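Local coordinates for farnesyl diphosphate synthase (Rhodobacter capsulatus, PDB 3M0G) that condenses isopentenyl diphosphate with an allylic diphosphate, probably to make farnesyl diphosphate, using magnesium as cofactor, at the interface of chains A and B. Numbering follows the deposited sequence. Chains: chain A/B, Farnesyl diphosphate synthase.

Contact 1: the interface of chains A and B. Residues chain A 80, 83, 85-86, 108; chain B 83, 104-105, 108.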
ATOM      1  N   HIS A  80       0.489   2.610  12.316  1.00  3.96           N
ATOM      2  CA  HIS A  80       0.514   1.185  12.649  1.00  4.21           C
ATOM      3  C   HIS A  80       1.452   0.845  13.815  1.00  4.25           C
ATOM      4  O   HIS A  80       1.070   0.117  14.729  1.00  4.05           O
ATOM      5  CB  HIS A  80       0.814   0.309  11.420  1.00  3.96           C
ATOM      6  CG  HIS A  80      -0.360   0.166  10.500  1.00  2.00           C
ATOM      7  ND1 HIS A  80      -0.331  -0.600   9.352  1.00  4.96           N
ATOM      8  CD2 HIS A  80      -1.596   0.718  10.549  1.00  3.94           C
ATOM      9  CE1 HIS A  80      -1.505  -0.530   8.746  1.00  2.46           C
ATOM     10  NE2 HIS A  80      -2.289   0.273   9.449  1.00  2.76           N
HETATM   11  N   MSE A  83       0.419   1.337  17.424  1.00 12.28           N
HETATM   12  CA  MSE A  83      -0.679   0.488  17.937  1.00 14.38           C
HETATM   13  C   MSE A  83      -0.320  -0.419  19.130  1.00 14.56           C
HETATM   14  O   MSE A  83       0.858  -0.751  19.349  1.00 13.49           O
HETATM   15  CB  MSE A  83      -1.329  -0.330  16.806  1.00 16.53           C
HETATM   16  CG  MSE A  83      -2.088   0.510  15.775  1.00 21.85           C
HETATM   17 SE   MSE A  83      -2.877  -0.573  14.338  1.00 20.21          SE
HETATM   18  CE  MSE A  83      -1.359  -1.652  13.824  1.00 23.50           C
ATOM     19  N   CYS A  85      -0.549  -3.601  19.799  1.00 17.47           N
ATOM     20  CA  CYS A  85       0.192  -4.840  19.522  1.00 17.70           C
ATOM     21  C   CYS A  85       1.641  -4.599  19.090  1.00 18.39           C
ATOM     22  O   CYS A  85       2.428  -5.544  18.971  1.00 17.98           O
ATOM     23  CB  CYS A  85      -0.542  -5.693  18.486  1.00 17.80           C
ATOM     24  SG  CYS A  85      -0.801  -4.893  16.903  1.00 19.32           S
HETATM   25  N   MSE A  86       1.990  -3.331  18.870  1.00 19.22           N
HETATM   26  CA  MSE A  86       3.319  -2.961  18.400  1.00 20.52           C
HETATM   27  C   MSE A  86       4.038  -2.121  19.461  1.00 19.82           C
HETATM   28  O   MSE A  86       4.318  -2.625  20.542  1.00 19.78           O
HETATM   29  CB  MSE A  86       3.223  -2.240  17.057  1.00 22.70           C
HETATM   30  CG  MSE A  86       2.492  -3.032  15.946  1.00 26.61           C
HETATM   31 SE   MSE A  86       3.667  -3.825  14.577  1.00 26.21          SE
HETATM   32  CE  MSE A  86       4.908  -2.379  14.368  1.00 26.27           C
ATOM     33  N   VAL A 108      -5.731   1.109  11.946  1.00  3.61           N
ATOM     34  CA  VAL A 108      -5.454   0.090  10.920  1.00  4.21           C
ATOM     35  C   VAL A 108      -5.789   0.658   9.561  1.00  4.37           C
ATOM     36  O   VAL A 108      -4.943   0.701   8.667  1.00  6.08           O
ATOM     37  CB  VAL A 108      -6.225  -1.245  11.163  1.00  5.66           C
ATOM     38  CG1 VAL A 108      -5.899  -2.268  10.064  1.00  8.87           C
ATOM     39  CG2 VAL A 108      -5.932  -1.802  12.535  1.00  9.35           C
TER
HETATM   40  N   MSE B  83      -8.858  -9.233  11.853  1.00 11.81           N
HETATM   41  CA  MSE B  83      -8.311  -8.871  13.171  1.00 11.98           C
HETATM   42  C   MSE B  83      -9.409  -8.530  14.187  1.00 10.94           C
HETATM   43  O   MSE B  83     -10.480  -8.050  13.798  1.00 10.39           O
HETATM   44  CB  MSE B  83      -7.282  -7.732  13.076  1.00 13.54           C
HETATM   45  CG  MSE B  83      -5.996  -8.092  12.380  1.00 20.95           C
HETATM   46 SE   MSE B  83      -4.772  -6.567  12.269  1.00 18.36          SE
HETATM   47  CE  MSE B  83      -6.026  -5.214  11.714  1.00 21.39           C
ATOM     48  N   ASP B 104      -1.369 -10.550  16.500  1.00  8.52           N
ATOM     49  CA  ASP B 104      -1.922  -9.323  15.913  1.00  8.25           C
ATOM     50  C   ASP B 104      -0.855  -8.469  15.204  1.00  6.73           C
ATOM     51  O   ASP B 104      -1.095  -7.947  14.112  1.00  5.72           O
ATOM     52  CB  ASP B 104      -2.664  -8.492  16.969  1.00  9.41           C
ATOM     53  CG  ASP B 104      -4.033  -9.054  17.307  1.00  8.47           C
ATOM     54  OD1 ASP B 104      -4.391 -10.126  16.808  1.00  9.30           O
ATOM     55  OD2 ASP B 104      -4.751  -8.416  18.105  1.00 11.03           O
ATOM     56  N   ALA B 105       0.314  -8.333  15.830  1.00  6.07           N
ATOM     57  CA  ALA B 105       1.435  -7.582  15.243  1.00  5.84           C
ATOM     58  C   ALA B 105       1.813  -8.129  13.863  1.00  6.18           C
ATOM     59  O   ALA B 105       1.981  -7.366  12.901  1.00  6.06           O
ATOM     60  CB  ALA B 105       2.644  -7.619  16.168  1.00  5.56           C
ATOM     61  N   VAL B 108      -0.914  -7.253  11.196  1.00  3.17           N
ATOM     62  CA  VAL B 108      -0.727  -5.878  10.717  1.00  3.11           C
ATOM     63  C   VAL B 108       0.384  -5.858   9.668  1.00  3.32           C
ATOM     64  O   VAL B 108       0.204  -5.370   8.544  1.00  4.33           O
ATOM     65  CB  VAL B 108      -0.359  -4.929  11.881  1.00  2.39           C
ATOM     66  CG1 VAL B 108       0.009  -3.499  11.374  1.00  5.41           C
ATOM     67  CG2 VAL B 108      -1.457  -4.913  12.906  1.00  5.30           C
TER
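The end of helix 60-81 and the following loop of chain A meet the first turns of helix 104-121 of chain B. Helix 104-121 of chain A likewise meets the same loop of chain B. In this FPP/GGPP synthase, A:Met83 and A:Cys85 are spacers of the first aspartate-rich motif, DDXXXXD, which in this family binds magnesium and allylic diphosphate. No hydrogen bond crosses between the chains here; the contact is apolar. Residue 83 is modelled as selenomethionine. The side chain of A:Met83 runs straight to the selenium and bends there (chi3 -49°). Its tip meets the tip of B:Val108, and the methyl CE faces both valine branches. A:Met83 CE lies 3.4 Å from B:Val108 CG1, which is tight. B:Met83 repeats this on A:Val108, with B:Met83 CE 3.4 Å from A:Val108 CG1.

The CG1 branch of B:Val108 is anti to its backbone N (chi1 173°). B:Val108 CG1 also meets the imidazole of A:His80 obliquely, 3.6 Å from A:His80 ND1. The ring is held by its other nitrogen. A:His80 NE2 donates to the carbonyl A:Val108 O at 2.8 Å. This bond is nearly straight (171° at H), lies in the ring plane and uses a carbonyl lone pair. It fixes the ring rotation and ties the motif helix to the interface helix within chain A.

A:Cys85 packs on the N-terminal turn of the B helix. Its SG takes the crowded position between backbone N and carbonyl carbon. A:Cys85 SG lies 3.9 Å from B:Ala105 CA, and the helix end may weakly polarise the thiol. A:Cys85 CB lies 3.8 Å from B:Asp104 CB. Beside them, the methyl B:Ala105 CB lies 3.5 Å from the carbonyl A:Cys85 O.

Contact 2: the interface of chains A and B. Residues chain A 119, 137-138, 141-142, 144-145, 147; chain B 116, 119-120, 123.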
ATOM      1  N   PHE A 119       1.393   5.482  -2.979  1.00  3.86           N
ATOM      2  CA  PHE A 119       1.535   4.853  -4.317  1.00  4.95           C
ATOM      3  C   PHE A 119       0.781   5.644  -5.406  1.00  5.83           C
ATOM      4  O   PHE A 119       1.322   5.861  -6.501  1.00  7.53           O
ATOM      5  CB  PHE A 119       1.220   3.350  -4.259  1.00  5.70           C
ATOM      6  CG  PHE A 119       2.337   2.538  -3.611  1.00 12.75           C
ATOM      7  CD1 PHE A 119       3.483   2.212  -4.339  1.00  6.64           C
ATOM      8  CD2 PHE A 119       2.276   2.171  -2.261  1.00  6.65           C
ATOM      9  CE1 PHE A 119       4.553   1.502  -3.745  1.00 12.31           C
ATOM     10  CE2 PHE A 119       3.333   1.462  -1.652  1.00 12.65           C
ATOM     11  CZ  PHE A 119       4.474   1.132  -2.394  1.00  6.63           C
ATOM     12  N   VAL A 137       7.883   4.142  -8.360  1.00  5.20           N
ATOM     13  CA  VAL A 137       6.995   3.145  -7.739  1.00  5.90           C
ATOM     14  C   VAL A 137       7.767   1.932  -7.243  1.00  6.52           C
ATOM     15  O   VAL A 137       7.626   1.569  -6.080  1.00  6.87           O
ATOM     16  CB  VAL A 137       5.841   2.739  -8.687  1.00  6.32           C
ATOM     17  CG1 VAL A 137       5.031   1.555  -8.116  1.00 11.45           C
ATOM     18  CG2 VAL A 137       4.915   3.934  -8.901  1.00 11.40           C
ATOM     19  N   ALA A 138       8.571   1.307  -8.110  1.00  7.38           N
ATOM     20  CA  ALA A 138       9.365   0.136  -7.708  1.00  7.85           C
ATOM     21  C   ALA A 138      10.265   0.439  -6.531  1.00  8.33           C
ATOM     22  O   ALA A 138      10.311  -0.348  -5.594  1.00  7.57           O
ATOM     23  CB  ALA A 138      10.174  -0.427  -8.845  1.00  8.07           C
ATOM     24  N   ALA A 141       8.237   0.684  -3.303  1.00  4.91           N
ATOM     25  CA  ALA A 141       7.852  -0.666  -2.826  1.00  4.49           C
ATOM     26  C   ALA A 141       9.037  -1.489  -2.327  1.00  4.82           C
ATOM     27  O   ALA A 141       8.929  -2.229  -1.340  1.00  4.46           O
ATOM     28  CB  ALA A 141       7.128  -1.435  -3.922  1.00  4.56           C
ATOM     29  N   GLN A 142      10.178  -1.359  -2.992  1.00  5.32           N
ATOM     30  CA  GLN A 142      11.386  -2.059  -2.523  1.00  5.08           C
ATOM     31  C   GLN A 142      11.779  -1.575  -1.138  1.00  4.55           C
ATOM     32  O   GLN A 142      12.117  -2.385  -0.258  1.00  4.73           O
ATOM     33  CB  GLN A 142      12.537  -1.912  -3.513  1.00  6.31           C
ATOM     34  CG  GLN A 142      12.351  -2.772  -4.777  1.00 15.26           C
ATOM     35  CD  GLN A 142      13.191  -2.315  -5.981  1.00  8.96           C
ATOM     36  OE1 GLN A 142      13.921  -1.322  -5.913  1.00 15.97           O
ATOM     37  NE2 GLN A 142      13.087  -3.055  -7.091  1.00 15.34           N
ATOM     38  N   SER A 144       9.729   0.068   1.121  1.00  5.80           N
ATOM     39  CA  SER A 144       8.643   0.042   2.141  1.00  5.26           C
ATOM     40  C   SER A 144       8.174  -1.352   2.613  1.00  5.82           C
ATOM     41  O   SER A 144       7.594  -1.469   3.677  1.00  4.43           O
ATOM     42  CB  SER A 144       7.402   0.734   1.573  1.00  5.74           C
ATOM     43  OG  SER A 144       7.654   2.053   1.137  1.00  4.77           O
ATOM     44  N   GLY A 145       8.334  -2.382   1.776  1.00  6.36           N
ATOM     45  CA  GLY A 145       7.791  -3.729   2.062  1.00  6.76           C
ATOM     46  C   GLY A 145       8.669  -4.777   2.743  1.00  7.39           C
ATOM     47  O   GLY A 145       9.599  -4.446   3.489  1.00  7.59           O
ATOM     48  N   GLU A 147      11.044  -6.494   1.894  1.00 11.61           N
ATOM     49  CA  GLU A 147      12.473  -6.430   1.624  1.00 12.47           C
ATOM     50  C   GLU A 147      13.081  -5.257   2.342  1.00 11.34           C
ATOM     51  O   GLU A 147      14.295  -5.057   2.301  1.00 11.55           O
ATOM     52  CB  GLU A 147      12.720  -6.222   0.144  1.00 14.41           C
ATOM     53  CG  GLU A 147      12.457  -7.423  -0.711  1.00 23.78           C
ATOM     54  CD  GLU A 147      13.205  -7.311  -2.003  1.00 16.86           C
ATOM     55  OE1 GLU A 147      12.574  -6.944  -3.026  1.00 23.99           O
ATOM     56  OE2 GLU A 147      14.437  -7.544  -1.975  1.00 23.84           O
TER
ATOM     57  N   THR B 116       2.086  -3.600  -0.243  1.00  2.00           N
ATOM     58  CA  THR B 116       3.323  -3.169  -0.886  1.00  2.00           C
ATOM     59  C   THR B 116       3.695  -4.120  -2.021  1.00  2.78           C
ATOM     60  O   THR B 116       4.120  -3.688  -3.087  1.00  3.50           O
ATOM     61  CB  THR B 116       4.516  -3.112   0.129  1.00  2.00           C
ATOM     62  OG1 THR B 116       4.142  -2.339   1.270  1.00  8.23           O
ATOM     63  CG2 THR B 116       5.715  -2.450  -0.522  1.00  7.48           C
ATOM     64  N   PHE B 119       1.539  -3.467  -5.287  1.00  3.79           N
ATOM     65  CA  PHE B 119       2.085  -2.329  -6.060  1.00  4.84           C
ATOM     66  C   PHE B 119       3.396  -2.627  -6.793  1.00  5.28           C
ATOM     67  O   PHE B 119       3.624  -2.126  -7.918  1.00  4.99           O
ATOM     68  CB  PHE B 119       2.146  -1.052  -5.194  1.00  7.50           C
ATOM     69  CG  PHE B 119       0.797  -0.400  -5.018  1.00  8.32           C
ATOM     70  CD1 PHE B 119       0.191   0.269  -6.088  1.00  8.31           C
ATOM     71  CD2 PHE B 119       0.112  -0.497  -3.814  1.00  9.07           C
ATOM     72  CE1 PHE B 119      -1.071   0.840  -5.956  1.00  8.86           C
ATOM     73  CE2 PHE B 119      -1.170   0.083  -3.653  1.00  8.53           C
ATOM     74  CZ  PHE B 119      -1.745   0.771  -4.720  1.00  8.92           C
ATOM     75  N   GLU B 120       4.237  -3.461  -6.184  1.00  5.44           N
ATOM     76  CA  GLU B 120       5.538  -3.799  -6.753  1.00  6.38           C
ATOM     77  C   GLU B 120       5.288  -4.616  -8.014  1.00  5.63           C
ATOM     78  O   GLU B 120       5.896  -4.395  -9.059  1.00  5.72           O
ATOM     79  CB  GLU B 120       6.359  -4.619  -5.755  1.00  8.01           C
ATOM     80  CG  GLU B 120       7.751  -5.018  -6.265  1.00 16.31           C
ATOM     81  CD  GLU B 120       8.721  -5.370  -5.136  1.00  9.68           C
ATOM     82  OE1 GLU B 120       8.564  -6.442  -4.502  1.00 17.34           O
ATOM     83  OE2 GLU B 120       9.659  -4.583  -4.896  1.00 17.17           O
ATOM     84  N   THR B 123       4.699  -3.147 -11.439  1.00  8.99           N
ATOM     85  CA  THR B 123       5.851  -2.506 -12.071  1.00  8.97           C
ATOM     86  C   THR B 123       6.619  -3.459 -12.966  1.00 10.12           C
ATOM     87  O   THR B 123       7.497  -3.033 -13.705  1.00 10.50           O
ATOM     88  CB  THR B 123       6.863  -1.945 -11.051  1.00  8.10           C
ATOM     89  OG1 THR B 123       7.459  -3.021 -10.321  1.00  3.26           O
ATOM     90  CG2 THR B 123       6.221  -0.938 -10.078  1.00  4.19           C
TER
HETATM   91  O   HOH W   1       4.922  -0.917   3.544  1.00  9.84           O
HETATM   92  O   HOH W   2      10.534  -5.354  -2.339  1.00 22.07           O
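The phenyl rings of A:Phe119 and B:Phe119 lie nearly parallel and offset. In this polyprenyl synthase the pair lies in what is probably the homodimer interface common to the family. One face of each ring carries the other's CB as a CH-pi contact. A:Phe119 CB sits over the centre of the B ring, while B:Phe119 CB is shifted toward the rim of the A ring. The edge of the A ring meets A:Ala141 CA. The ring roots come together, with A:Phe119 CG 3.6 Å from B:Phe119 CG. An alanine in place of B:Phe119 would remove the ring whose face A:Phe119 CB packs on and would probably loosen the packing of the two helices.

Helix 130-144 of chain A flanks the pair. B:Thr116 points its methyl at this helix, with B:Thr116 CG2 3.6 Å from A:Ala141 CA. The hydroxyl B:Thr116 OG1 turns to a water at 2.8 Å, which also binds the carbonyl A:Ser144 O at the helix end.

B:Glu120 CG is anti to the backbone N (chi1 -180°) and the chain is extended. It passes A:Ala141 and crosses A:Gln142 at about a right angle. The carboxylate B:Glu120 OE2 holds a second water at 2.8 Å, shared with A:Glu147 OE1. The two carboxylates are near each other: A:Glu147 OE1 lies 4.2 Å from B:Glu120 OE2, so one may be more readily protonated. Farther along, B:Thr123 CG2 packs tightly on A:Val137 CG1 at 3.4 Å.

The C-alpha centres of contact 1 and contact 2 are about 21 Å apart. Both use helix 104-121, which comes from each chain. Its N-terminal turns serve contact 1, and its C-terminal half serves contact 2. Contact 1 adds the aspartate-rich motif loop of the partner, while contact 2 adds helix 130-144. The two-fold symmetry repeats each patch with the chains exchanged. Enzymes of this family commonly work as homodimers, and this interface fits that assembly. The shared helix could thus link dimer packing to the position of the catalytic motif, though the structure alone does not show such coupling.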